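PDB 4MMO: Sso-CP2 metallo-carboxypetidase from Sulfolobus solfataricus, which is a zinc-dependent hydrolase of the M20 peptidase family that probably removes residues from the carboxyl end of peptides. Local coordinates for residues Y345-T349 with M383-K389. Coordinates in Å, arbitrary orientation, origin at the centre of the assembly. Numbering follows the deposited sequence.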
loop_
_atom_site.group_PDB
_atom_site.type_symbol
_atom_site.label_atom_id
_atom_site.label_comp_id
_atom_site.label_asym_id
_atom_site.label_seq_id
_atom_site.Cartn_x
_atom_site.Cartn_y
_atom_site.Cartn_z
ATOM N N TYR A 345 -27.131 4.250 4.466
ATOM C CA TYR A 345 -28.139 4.183 3.413
ATOM C C TYR A 345 -28.098 5.438 2.547
ATOM O O TYR A 345 -27.876 6.535 3.060
ATOM C CB TYR A 345 -29.538 4.048 4.023
ATOM C CG TYR A 345 -29.780 2.748 4.756
ATOM C CD1 TYR A 345 -29.475 2.621 6.105
ATOM C CD2 TYR A 345 -30.322 1.650 4.102
ATOM C CE1 TYR A 345 -29.700 1.437 6.777
ATOM C CE2 TYR A 345 -30.546 0.459 4.766
ATOM C CZ TYR A 345 -30.237 0.359 6.103
ATOM O OH TYR A 345 -30.460 -0.825 6.771
ATOM N N PRO A 346 -28.316 5.289 1.229
ATOM C CA PRO A 346 -28.501 6.478 0.390
ATOM C C PRO A 346 -29.865 7.107 0.649
ATOM O O PRO A 346 -30.766 6.414 1.125
ATOM C CB PRO A 346 -28.445 5.914 -1.029
ATOM C CG PRO A 346 -28.933 4.519 -0.887
ATOM C CD PRO A 346 -28.419 4.047 0.445
ATOM N N VAL A 347 -30.010 8.393 0.336
ATOM C CA VAL A 347 -31.235 9.135 0.620
ATOM C C VAL A 347 -31.455 10.225 -0.417
ATOM O O VAL A 347 -30.507 10.874 -0.854
ATOM C CB VAL A 347 -31.168 9.828 2.000
ATOM C CG1 VAL A 347 -32.406 10.694 2.246
ATOM C CG2 VAL A 347 -31.024 8.816 3.106
ATOM N N ARG A 348 -32.717 10.421 -0.790
ATOM C CA ARG A 348 -33.132 11.555 -1.604
ATOM C C ARG A 348 -34.530 11.971 -1.182
ATOM O O ARG A 348 -35.441 11.145 -1.159
ATOM C CB ARG A 348 -33.130 11.194 -3.085
ATOM C CG ARG A 348 -31.802 11.410 -3.756
ATOM C CD ARG A 348 -31.841 10.984 -5.202
ATOM N NE ARG A 348 -30.496 10.919 -5.761
ATOM C CZ ARG A 348 -30.125 10.107 -6.745
ATOM N NH1 ARG A 348 -30.998 9.276 -7.303
ATOM N NH2 ARG A 348 -28.873 10.130 -7.174
ATOM N N THR A 349 -34.696 13.245 -0.844
ATOM C CA THR A 349 -35.983 13.747 -0.375
ATOM C C THR A 349 -36.527 14.806 -1.325
ATOM O O THR A 349 -35.828 15.271 -2.226
ATOM C CB THR A 349 -35.875 14.338 1.042
ATOM O OG1 THR A 349 -35.056 15.511 1.014
ATOM C CG2 THR A 349 -35.277 13.318 1.999
ATOM N N MET A 383 -27.893 10.773 7.202
ATOM C CA MET A 383 -29.249 11.205 6.884
ATOM C C MET A 383 -30.193 10.010 6.821
ATOM O O MET A 383 -31.358 10.104 7.213
ATOM C CB MET A 383 -29.244 11.932 5.541
ATOM C CG MET A 383 -30.512 12.691 5.209
ATOM S SD MET A 383 -30.220 13.813 3.825
ATOM C CE MET A 383 -31.872 14.421 3.508
ATOM N N GLY A 384 -29.675 8.884 6.339
ATOM C CA GLY A 384 -30.455 7.664 6.203
ATOM C C GLY A 384 -31.120 7.209 7.485
ATOM O O GLY A 384 -32.239 6.705 7.457
ATOM N N LEU A 385 -30.439 7.386 8.611
ATOM C CA LEU A 385 -30.995 6.977 9.894
ATOM C C LEU A 385 -32.235 7.791 10.231
ATOM O O LEU A 385 -33.234 7.253 10.705
ATOM C CB LEU A 385 -29.957 7.140 11.006
ATOM C CG LEU A 385 -28.659 6.359 10.821
ATOM C CD1 LEU A 385 -27.760 6.566 12.029
ATOM C CD2 LEU A 385 -28.934 4.873 10.591
ATOM N N PHE A 386 -32.169 9.093 9.982
ATOM C CA PHE A 386 -33.260 9.981 10.346
ATOM C C PHE A 386 -34.463 9.764 9.434
ATOM O O PHE A 386 -35.607 9.769 9.886
ATOM C CB PHE A 386 -32.783 11.433 10.316
ATOM C CG PHE A 386 -31.730 11.733 11.343
ATOM C CD1 PHE A 386 -32.083 11.988 12.658
ATOM C CD2 PHE A 386 -30.389 11.734 11.004
ATOM C CE1 PHE A 386 -31.121 12.251 13.612
ATOM C CE2 PHE A 386 -29.419 12.001 11.955
ATOM C CZ PHE A 386 -29.785 12.258 13.261
ATOM N N VAL A 387 -34.203 9.537 8.154
ATOM C CA VAL A 387 -35.275 9.337 7.188
ATOM C C VAL A 387 -35.915 7.954 7.322
ATOM O O VAL A 387 -37.134 7.833 7.336
ATOM C CB VAL A 387 -34.763 9.532 5.749
ATOM C CG1 VAL A 387 -35.856 9.221 4.732
ATOM C CG2 VAL A 387 -34.262 10.952 5.566
ATOM N N TYR A 388 -35.093 6.913 7.429
ATOM C CA TYR A 388 -35.599 5.543 7.383
ATOM C C TYR A 388 -35.935 4.969 8.754
ATOM O O TYR A 388 -36.945 4.283 8.907
ATOM C CB TYR A 388 -34.598 4.634 6.669
ATOM C CG TYR A 388 -34.390 5.010 5.219
ATOM C CD1 TYR A 388 -35.474 5.236 4.380
ATOM C CD2 TYR A 388 -33.117 5.159 4.696
ATOM C CE1 TYR A 388 -35.295 5.589 3.059
ATOM C CE2 TYR A 388 -32.927 5.513 3.370
ATOM C CZ TYR A 388 -34.017 5.727 2.559
ATOM O OH TYR A 388 -33.833 6.080 1.242
ATOM N N LYS A 389 -35.099 5.243 9.750
ATOM C CA LYS A 389 -35.310 4.665 11.072
ATOM C C LYS A 389 -36.252 5.526 11.913
ATOM O O LYS A 389 -37.123 4.998 12.600
ATOM C CB LYS A 389 -33.980 4.440 11.790
ATOM C CG LYS A 389 -32.929 3.753 10.934
ATOM C CD LYS A 389 -33.413 2.403 10.416
ATOM C CE LYS A 389 -32.325 1.692 9.624
ATOM N NZ LYS A 389 -32.688 0.283 9.295
HETATM O O HOH W 1 -27.303 7.769 5.313
HETATM O O HOH W 2 -30.661 -1.185 9.805
HETATM O O HOH W 3 -34.474 8.210 -0.700
#
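Helix 383-389 lies against the end of strand 337-348 and the residues just beyond it, with Met383 first in line. The extended Met383 side chain carries its CE to 4.0 Å from Val347 CG1 and 3.9 Å from Thr349 CG2. Gly384 makes the closest backbone approach: its CA is 3.4 Å from Val347 CG2 and 5.0 Å from Tyr345 CA, so close that a side chain here would collide with Tyr345 CB. Water 1 joins the two backbones, accepting from Gly384 N (2.8 Å) and donating to Tyr345 O (2.6 Å). One turn on, Val387 CG2 meets Val347 CG1 at 3.8 Å, extending the apolar patch. The Tyr388 ring reaches across the chain at Tyr345-Val347, CE2 3.7 Å from Tyr345 CB, and points its edge at the Tyr345 face in an offset edge-to-face pair (centroids 5.9 Å apart, planes at 69°). Its OH lies 3.1 Å from Pro346 O, a possible donor to it, and 3.0 Å from water 3, which accepts from Arg348 N. Lys389 NZ reaches Tyr345 OH through water 2. The contact joins the end of a strand of the antiparallel sheet, where Val347 pairs with Val179, to a helix of the zinc-binding part of the fold. Leu385 packs on helix 144-149, Met383 and Val387 touch Ala395 of strand 395-396, Thr349 OG1 bonds to Ala395 O, and Tyr345 also rests on helix 318-331.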